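Local coordinates for protein methionine gamma-lyase (Trichomonas vaginalis, PDB 1E5E) that belongs to the Cys/Met-metabolism family of PLP-dependent enzymes and assembles from four protein chains, at residues C342-Q347 and L374-E379; T313-S318 and D369-L374. One frame throughout, in Å; residues are numbered along the deposited sequence.

Contact 1: residues C342-Q347 and L374-E379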
ATOM      1  N   CYS A 342      -3.011  16.369  11.017  1.00 16.59           N
ATOM      2  CA  CYS A 342      -2.038  16.638  12.058  1.00 15.63           C
ATOM      3  C   CYS A 342      -1.374  17.994  11.819  1.00 16.01           C
ATOM      4  O   CYS A 342      -0.911  18.673  12.750  1.00 16.42           O
ATOM      5  CB  CYS A 342      -0.955  15.536  12.083  1.00 13.58           C
ATOM      6  SG  CYS A 342      -1.642  13.956  12.635  1.00 12.15           S
ATOM      7  N   GLU A 343      -1.242  18.363  10.550  1.00 14.52           N
ATOM      8  CA  GLU A 343      -0.690  19.673  10.240  1.00 17.56           C
ATOM      9  C   GLU A 343      -1.846  20.684  10.108  1.00 18.55           C
ATOM     10  O   GLU A 343      -2.934  20.350   9.643  1.00 15.57           O
ATOM     11  CB  GLU A 343       0.146  19.627   8.988  1.00 18.20           C
ATOM     12  CG  GLU A 343      -0.749  19.711   7.778  1.00 25.23           C
ATOM     13  CD  GLU A 343      -0.912  18.377   7.116  1.00 31.93           C
ATOM     14  OE1 GLU A 343      -1.591  17.474   7.661  1.00 32.55           O
ATOM     15  OE2 GLU A 343      -0.279  18.405   6.005  1.00 37.17           O
ATOM     16  N   SER A 344      -1.580  21.918  10.512  1.00 18.75           N
ATOM     17  CA  SER A 344      -2.587  22.965  10.475  1.00 18.64           C
ATOM     18  C   SER A 344      -2.806  23.457   9.039  1.00 18.67           C
ATOM     19  O   SER A 344      -1.841  23.656   8.310  1.00 16.36           O
ATOM     20  CB  SER A 344      -2.128  24.124  11.366  1.00 17.88           C
ATOM     21  OG  SER A 344      -2.038  23.741  12.720  1.00 17.30           O
ATOM     22  N   LEU A 345      -4.072  23.585   8.664  1.00 16.84           N
ATOM     23  CA  LEU A 345      -4.413  23.943   7.283  1.00 17.71           C
ATOM     24  C   LEU A 345      -5.235  25.235   7.292  1.00 17.90           C
ATOM     25  O   LEU A 345      -6.085  25.378   8.181  1.00 17.38           O
ATOM     26  CB  LEU A 345      -5.219  22.826   6.586  1.00 15.95           C
ATOM     27  CG  LEU A 345      -4.432  21.532   6.295  1.00 19.60           C
ATOM     28  CD1 LEU A 345      -5.337  20.407   5.770  1.00 17.93           C
ATOM     29  CD2 LEU A 345      -3.321  21.792   5.282  1.00 17.88           C
ATOM     30  N   ILE A 346      -5.169  26.048   6.247  1.00 16.74           N
ATOM     31  CA  ILE A 346      -5.928  27.282   6.208  1.00 18.66           C
ATOM     32  C   ILE A 346      -6.393  27.599   4.799  1.00 20.09           C
ATOM     33  O   ILE A 346      -5.591  27.372   3.893  1.00 21.22           O
ATOM     34  CB  ILE A 346      -5.079  28.455   6.763  1.00 18.94           C
ATOM     35  CG1 ILE A 346      -5.967  29.656   7.146  1.00 15.65           C
ATOM     36  CG2 ILE A 346      -3.956  28.886   5.831  1.00 16.98           C
ATOM     37  CD1 ILE A 346      -5.141  30.722   7.853  1.00 15.70           C
ATOM     38  N   GLN A 347      -7.519  28.275   4.600  1.00 20.54           N
ATOM     39  CA  GLN A 347      -7.998  28.582   3.252  1.00 21.02           C
ATOM     40  C   GLN A 347      -9.029  29.715   3.290  1.00 23.59           C
ATOM     41  O   GLN A 347      -9.458  30.143   4.368  1.00 22.71           O
ATOM     42  CB  GLN A 347      -8.645  27.358   2.594  1.00 19.72           C
ATOM     43  CG  GLN A 347      -9.857  26.765   3.315  1.00 19.87           C
ATOM     44  CD  GLN A 347     -11.123  27.129   2.545  1.00 21.50           C
ATOM     45  OE1 GLN A 347     -11.085  27.541   1.380  1.00 21.02           O
ATOM     46  NE2 GLN A 347     -12.252  26.988   3.227  1.00 21.82           N
ATOM     47  N   LEU A 374      -9.629  27.997   9.381  1.00 16.48           N
ATOM     48  CA  LEU A 374      -8.399  27.407   9.870  1.00 16.95           C
ATOM     49  C   LEU A 374      -8.741  26.074  10.532  1.00 17.20           C
ATOM     50  O   LEU A 374      -9.700  26.105  11.298  1.00 14.90           O
ATOM     51  CB  LEU A 374      -7.715  28.308  10.893  1.00 16.04           C
ATOM     52  CG  LEU A 374      -6.524  27.811  11.698  1.00 17.99           C
ATOM     53  CD1 LEU A 374      -5.276  27.587  10.837  1.00 15.01           C
ATOM     54  CD2 LEU A 374      -6.229  28.828  12.821  1.00 15.45           C
ATOM     55  N   SER A 375      -7.898  25.067  10.330  1.00 13.83           N
ATOM     56  CA  SER A 375      -8.071  23.787  10.955  1.00 16.13           C
ATOM     57  C   SER A 375      -6.748  23.556  11.692  1.00 16.41           C
ATOM     58  O   SER A 375      -5.744  23.619  11.005  1.00 15.47           O
ATOM     59  CB  SER A 375      -8.237  22.617   9.948  1.00 18.27           C
ATOM     60  OG  SER A 375      -8.589  21.450  10.710  1.00 18.07           O
ATOM     61  N   VAL A 376      -6.762  23.580  13.003  1.00 16.56           N
ATOM     62  CA  VAL A 376      -5.501  23.583  13.745  1.00 15.71           C
ATOM     63  C   VAL A 376      -5.048  22.131  13.929  1.00 15.85           C
ATOM     64  O   VAL A 376      -5.880  21.313  14.338  1.00 15.40           O
ATOM     65  CB  VAL A 376      -5.735  24.227  15.125  1.00 14.98           C
ATOM     66  CG1 VAL A 376      -4.547  24.127  16.060  1.00 15.23           C
ATOM     67  CG2 VAL A 376      -6.121  25.698  14.926  1.00 15.07           C
ATOM     68  N   GLY A 377      -3.772  21.874  13.780  1.00 16.20           N
ATOM     69  CA  GLY A 377      -3.182  20.558  13.968  1.00 14.91           C
ATOM     70  C   GLY A 377      -2.442  20.444  15.313  1.00 16.38           C
ATOM     71  O   GLY A 377      -2.776  21.163  16.251  1.00 14.85           O
ATOM     72  N   ILE A 378      -1.437  19.562  15.391  1.00 14.54           N
ATOM     73  CA  ILE A 378      -0.761  19.269  16.632  1.00 15.31           C
ATOM     74  C   ILE A 378       0.666  19.802  16.742  1.00 15.84           C
ATOM     75  O   ILE A 378       1.435  19.377  17.613  1.00 16.98           O
ATOM     76  CB  ILE A 378      -0.760  17.751  16.918  1.00 13.74           C
ATOM     77  CG1 ILE A 378      -0.028  17.051  15.745  1.00 13.41           C
ATOM     78  CG2 ILE A 378      -2.210  17.253  17.041  1.00 11.68           C
ATOM     79  CD1 ILE A 378      -0.164  15.529  15.854  1.00 11.35           C
ATOM     80  N   GLU A 379       0.982  20.822  15.985  1.00 14.51           N
ATOM     81  CA  GLU A 379       2.241  21.537  16.143  1.00 16.74           C
ATOM     82  C   GLU A 379       2.275  22.252  17.506  1.00 17.26           C
ATOM     83  O   GLU A 379       1.263  22.367  18.194  1.00 16.84           O
ATOM     84  CB  GLU A 379       2.372  22.629  15.068  1.00 14.64           C
ATOM     85  CG  GLU A 379       2.327  22.082  13.658  1.00 15.69           C
ATOM     86  CD  GLU A 379       1.011  22.174  12.939  1.00 17.67           C
ATOM     87  OE1 GLU A 379      -0.024  22.292  13.634  1.00 19.17           O
ATOM     88  OE2 GLU A 379       0.971  22.085  11.676  1.00 18.52           O
TER
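C342 meets I378 twice: its carbonyl O takes the backbone N of I378 at 2.8 Å, and its CB and SG lie against CD1 at the tip of the I378 side chain. The same oxygen receives a CA-H...O contact from G377, where the two segments run close together, G377 CA lying 3.2 Å from C342 O. E343 OE1 bonds T215 elsewhere in the chain; E343 CA sits 3.3 Å from E379 OE2. S344 is the hub. Its backbone N meets E379 OE2 on the syn lone pair at 2.8 Å, and its hydroxyl OG donates to E379 OE1 at 2.6 Å, 31° out of the carboxylate plane, so both oxygens of one carboxylate grip one residue. With OG anti to the carbonyl carbon (chi1 -64°), OG also accepts the N-H of G377 at 2.8 Å. E379 reaches back to S344 through a bend at chi2, and its OE2 is held a second time by H14 of the second subunit. From L345 the pairing becomes regular antiparallel sheet: L345 N to S375 O is 2.9 Å, and S375 N returns the bond to L345 O. I346 and L374 then form a non-hydrogen-bonded pair, CB of I346 lying 4.2 Å from CD1 of L374. The pair thus lies inside the five-stranded mixed sheet, its loop end at a subunit interface. I346 and L374 lean on F388 of helix 381-396, whose L384 covers S344 and E379; helix 260-279 packs on C342, V376 and I378, while strands 334-335 and 311-316 flank the pair.

Contact 2: residues T313-S318 and D369-L374. With PPJ (N-(hydroxy{3-hydroxy-2-methyl-5-[(phosphonooxy)methyl]pyridin-4-yl}methyl)norvaline), chain C.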
ATOM      1  N   THR A 313     -12.833  30.060  12.641  1.00 18.53           N
ATOM      2  CA  THR A 313     -13.011  30.860  11.414  1.00 19.11           C
ATOM      3  C   THR A 313     -12.889  32.342  11.760  1.00 19.13           C
ATOM      4  O   THR A 313     -13.357  32.702  12.852  1.00 20.48           O
ATOM      5  CB  THR A 313     -14.368  30.520  10.785  1.00 19.23           C
ATOM      6  OG1 THR A 313     -14.302  29.178  10.265  1.00 19.59           O
ATOM      7  CG2 THR A 313     -14.706  31.484   9.654  1.00 17.90           C
ATOM      8  N   PHE A 314     -12.208  33.159  10.977  1.00 18.23           N
ATOM      9  CA  PHE A 314     -12.012  34.536  11.396  1.00 19.58           C
ATOM     10  C   PHE A 314     -12.044  35.430  10.163  1.00 20.95           C
ATOM     11  O   PHE A 314     -11.941  35.052   8.994  1.00 19.94           O
ATOM     12  CB  PHE A 314     -10.766  34.800  12.244  1.00 20.09           C
ATOM     13  CG  PHE A 314      -9.462  34.465  11.546  1.00 20.24           C
ATOM     14  CD1 PHE A 314      -9.047  33.142  11.393  1.00 19.22           C
ATOM     15  CD2 PHE A 314      -8.635  35.450  11.091  1.00 20.96           C
ATOM     16  CE1 PHE A 314      -7.859  32.828  10.757  1.00 19.35           C
ATOM     17  CE2 PHE A 314      -7.427  35.166  10.442  1.00 20.62           C
ATOM     18  CZ  PHE A 314      -7.050  33.840  10.285  1.00 19.60           C
ATOM     19  N   ILE A 315     -12.372  36.688  10.499  1.00 21.80           N
ATOM     20  CA  ILE A 315     -12.489  37.728   9.474  1.00 21.88           C
ATOM     21  C   ILE A 315     -11.540  38.866   9.818  1.00 21.58           C
ATOM     22  O   ILE A 315     -11.408  39.320  10.967  1.00 18.96           O
ATOM     23  CB  ILE A 315     -13.940  38.182   9.330  1.00 22.90           C
ATOM     24  CG1 ILE A 315     -14.948  37.058   9.095  1.00 22.58           C
ATOM     25  CG2 ILE A 315     -14.094  39.219   8.213  1.00 24.27           C
ATOM     26  CD1 ILE A 315     -16.395  37.447   9.457  1.00 24.43           C
ATOM     27  N   LEU A 316     -10.752  39.245   8.801  1.00 21.39           N
ATOM     28  CA  LEU A 316      -9.822  40.343   8.973  1.00 22.84           C
ATOM     29  C   LEU A 316     -10.541  41.669   8.642  1.00 23.82           C
ATOM     30  O   LEU A 316     -11.329  41.754   7.703  1.00 22.69           O
ATOM     31  CB  LEU A 316      -8.580  40.269   8.106  1.00 22.51           C
ATOM     32  CG  LEU A 316      -7.665  39.051   8.287  1.00 24.68           C
ATOM     33  CD1 LEU A 316      -6.591  39.021   7.191  1.00 24.96           C
ATOM     34  CD2 LEU A 316      -7.059  38.972   9.667  1.00 21.51           C
ATOM     35  N   LYS A 317     -10.178  42.721   9.377  1.00 25.20           N
ATOM     36  CA  LYS A 317     -10.775  44.046   9.147  1.00 26.35           C
ATOM     37  C   LYS A 317     -10.373  44.586   7.777  1.00 25.74           C
ATOM     38  O   LYS A 317     -11.200  45.211   7.140  1.00 23.14           O
ATOM     39  CB  LYS A 317     -10.382  45.077  10.196  1.00 27.39           C
ATOM     40  CG  LYS A 317     -10.874  44.846  11.606  1.00 28.10           C
ATOM     41  CD  LYS A 317     -10.119  45.755  12.583  1.00 29.80           C
ATOM     42  CE  LYS A 317     -10.682  45.546  13.993  1.00 28.98           C
ATOM     43  NZ  LYS A 317      -9.797  46.208  14.988  1.00 28.87           N
ATOM     44  N   SER A 318      -9.275  44.106   7.175  1.00 25.02           N
ATOM     45  CA  SER A 318      -8.896  44.600   5.863  1.00 25.73           C
ATOM     46  C   SER A 318      -9.515  43.760   4.761  1.00 25.68           C
ATOM     47  O   SER A 318      -9.055  43.910   3.621  1.00 26.15           O
ATOM     48  CB  SER A 318      -7.374  44.680   5.692  1.00 27.27           C
ATOM     49  OG  SER A 318      -6.782  43.456   6.115  1.00 29.69           O
ATOM     50  N   ASP A 369     -16.251  37.726   2.117  1.00 29.78           N
ATOM     51  CA  ASP A 369     -14.992  37.553   1.398  1.00 31.08           C
ATOM     52  C   ASP A 369     -13.800  37.957   2.244  1.00 29.46           C
ATOM     53  O   ASP A 369     -12.658  37.843   1.795  1.00 28.21           O
ATOM     54  CB  ASP A 369     -15.028  38.281   0.052  1.00 34.84           C
ATOM     55  CG  ASP A 369     -14.989  39.789   0.242  1.00 36.41           C
ATOM     56  OD1 ASP A 369     -15.099  40.297   1.378  1.00 37.12           O
ATOM     57  OD2 ASP A 369     -14.826  40.489  -0.764  1.00 39.04           O
ATOM     58  N   GLY A 370     -14.032  38.359   3.495  1.00 27.54           N
ATOM     59  CA  GLY A 370     -12.907  38.616   4.407  1.00 26.02           C
ATOM     60  C   GLY A 370     -12.689  37.387   5.334  1.00 25.19           C
ATOM     61  O   GLY A 370     -11.808  37.334   6.201  1.00 24.35           O
ATOM     62  N   MET A 371     -13.517  36.368   5.140  1.00 22.72           N
ATOM     63  CA  MET A 371     -13.500  35.196   5.992  1.00 21.86           C
ATOM     64  C   MET A 371     -12.376  34.209   5.642  1.00 21.29           C
ATOM     65  O   MET A 371     -12.092  33.953   4.484  1.00 19.82           O
ATOM     66  CB  MET A 371     -14.862  34.551   5.876  1.00 21.49           C
ATOM     67  CG  MET A 371     -15.092  33.361   6.806  1.00 22.21           C
ATOM     68  SD  MET A 371     -16.858  33.056   6.864  1.00 23.02           S
ATOM     69  CE  MET A 371     -17.480  34.213   8.057  1.00 20.91           C
ATOM     70  N   ILE A 372     -11.687  33.761   6.677  1.00 18.95           N
ATOM     71  CA  ILE A 372     -10.627  32.770   6.594  1.00 20.30           C
ATOM     72  C   ILE A 372     -10.996  31.549   7.442  1.00 21.28           C
ATOM     73  O   ILE A 372     -11.469  31.752   8.576  1.00 21.55           O
ATOM     74  CB  ILE A 372      -9.313  33.373   7.134  1.00 19.47           C
ATOM     75  CG1 ILE A 372      -8.880  34.493   6.197  1.00 19.90           C
ATOM     76  CG2 ILE A 372      -8.196  32.325   7.223  1.00 19.70           C
ATOM     77  CD1 ILE A 372      -7.848  35.467   6.715  1.00 20.07           C
ATOM     78  N   ARG A 373     -10.795  30.328   6.951  1.00 20.15           N
ATOM     79  CA  ARG A 373     -11.090  29.139   7.770  1.00 19.21           C
ATOM     80  C   ARG A 373      -9.791  28.414   8.130  1.00 18.16           C
ATOM     81  O   ARG A 373      -8.956  28.101   7.284  1.00 18.05           O
ATOM     82  CB  ARG A 373     -12.080  28.213   7.060  1.00 20.09           C
ATOM     83  CG  ARG A 373     -12.582  27.037   7.886  1.00 22.53           C
ATOM     84  CD  ARG A 373     -13.216  25.945   6.992  1.00 22.74           C
ATOM     85  NE  ARG A 373     -12.155  25.277   6.208  1.00 23.46           N
ATOM     86  CZ  ARG A 373     -12.407  24.377   5.237  1.00 22.50           C
ATOM     87  NH1 ARG A 373     -13.653  24.043   4.925  1.00 20.28           N
ATOM     88  NH2 ARG A 373     -11.395  23.829   4.580  1.00 20.35           N
ATOM     89  N   LEU A 374      -9.629  27.997   9.381  1.00 16.48           N
ATOM     90  CA  LEU A 374      -8.399  27.407   9.870  1.00 16.95           C
ATOM     91  C   LEU A 374      -8.741  26.074  10.532  1.00 17.20           C
ATOM     92  O   LEU A 374      -9.700  26.105  11.298  1.00 14.90           O
ATOM     93  CB  LEU A 374      -7.715  28.308  10.893  1.00 16.04           C
ATOM     94  CG  LEU A 374      -6.524  27.811  11.698  1.00 17.99           C
ATOM     95  CD1 LEU A 374      -5.276  27.587  10.837  1.00 15.01           C
ATOM     96  CD2 LEU A 374      -6.229  28.828  12.821  1.00 15.45           C
TER
HETATM   97  N1  PPJ C 405     -18.824  17.192   4.614  1.00 20.73           N
HETATM   98  C2  PPJ C 405     -18.076  18.174   5.157  1.00 20.37           C
HETATM   99  C6  PPJ C 405     -18.532  16.691   3.380  1.00 21.63           C
HETATM  100  C2A PPJ C 405     -18.496  19.048   6.174  1.00 18.06           C
HETATM  101  C3  PPJ C 405     -16.895  18.504   4.461  1.00 20.07           C
HETATM  102  O3  PPJ C 405     -16.262  19.548   4.926  1.00 18.32           O
HETATM  103  C4  PPJ C 405     -16.480  17.844   3.300  1.00 20.86           C
HETATM  104  C4A PPJ C 405     -15.270  18.269   2.675  1.00 22.62           C
HETATM  105  C5  PPJ C 405     -17.342  16.942   2.678  1.00 21.06           C
HETATM  106  N   PPJ C 405     -14.757  19.507   2.806  1.00 21.88           N
HETATM  107  C5A PPJ C 405     -16.972  16.083   1.594  1.00 19.42           C
HETATM  108  OP4 PPJ C 405     -16.188  15.155   2.036  1.00 19.64           O
HETATM  109  P   PPJ C 405     -15.180  14.616   0.926  1.00 17.93           P
HETATM  110  OP1 PPJ C 405     -14.395  13.427   1.641  1.00 18.71           O
HETATM  111  OP2 PPJ C 405     -14.228  15.773   0.496  1.00 18.37           O
HETATM  112  OP3 PPJ C 405     -15.950  14.060  -0.351  1.00 18.41           O
HETATM  113  CA  PPJ C 405     -13.559  19.911   2.296  1.00 22.87           C
HETATM  114  CB  PPJ C 405     -13.148  19.585   0.922  1.00 22.76           C
HETATM  115  C   PPJ C 405     -13.224  21.257   2.634  1.00 21.53           C
HETATM  116  CG  PPJ C 405     -13.822  20.162  -0.269  1.00 24.27           C
HETATM  117  CD  PPJ C 405     -12.998  21.238  -0.797  1.00 23.92           C
HETATM  118  O   PPJ C 405     -14.091  21.938   3.292  1.00 21.82           O
HETATM  119  OXT PPJ C 405     -11.980  21.644   2.729  1.00 23.08           O
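T313, F314 and I315 pair with R373, I372 and M371 as antiparallel neighbours in the smaller mixed sheet of this PLP-dependent enzyme. F314 and I372 are the hydrogen-bonded pair: F314 N reaches I372 O at 2.9 Å, and I372 N returns to F314 O. The F314 side chain stands between its backbone N and carbonyl carbon (chi1 61°), which lays the ring along its partner: I372 CB makes a CH-pi contact over one face of the F314 ring, 4.0 Å from the centroid, and CG2 touches CE1 and CZ. The CD1 tip of I372 reaches on to CE2 of the ring and to CD1 of L316, while A323 and L327 of helix 319-328 also pack on I372. On the face with T313, M371 runs extended until it bends at chi3 (-82°), bringing CE to I315 CD1 at 3.7 Å; farther back its CG presses on T313 CG2 at a tight 3.4 Å. T313 OG1 lies against R373 CG but bonds P159 O. R373 starts with CG anti to its backbone N and bends at chi3 (70°), which brings the guanidinium to PPJ. N158 also holds NH1. The guanidinium meets the ligand carboxylate edge-on through two hydrogen bonds, R373 NH1 to PPJ O at 2.7 Å and R373 NH2 to PPJ OXT at 2.9 Å.

Contacts 1 and 2 are neighbours in one five-stranded mixed sheet, their centres 16 Å apart, and both use strand 371-375, with L374 common to both. Strand 345-347 borders it on one side and strand 311-316 on the other. Along the chain the order is 313-318, 342-347, 369-374 and 374-379, so the segments of the two contacts alternate, the last strand slotting between two earlier ones. The contacts also touch directly: Q347 O lies 2.9 Å from R373 N, a probable hydrogen bond, and I346 CG1 packs on I372 CG2. The central strand thus joins the ligand-binding arginine of contact 2 to the loop of contact 1 that reaches the second subunit.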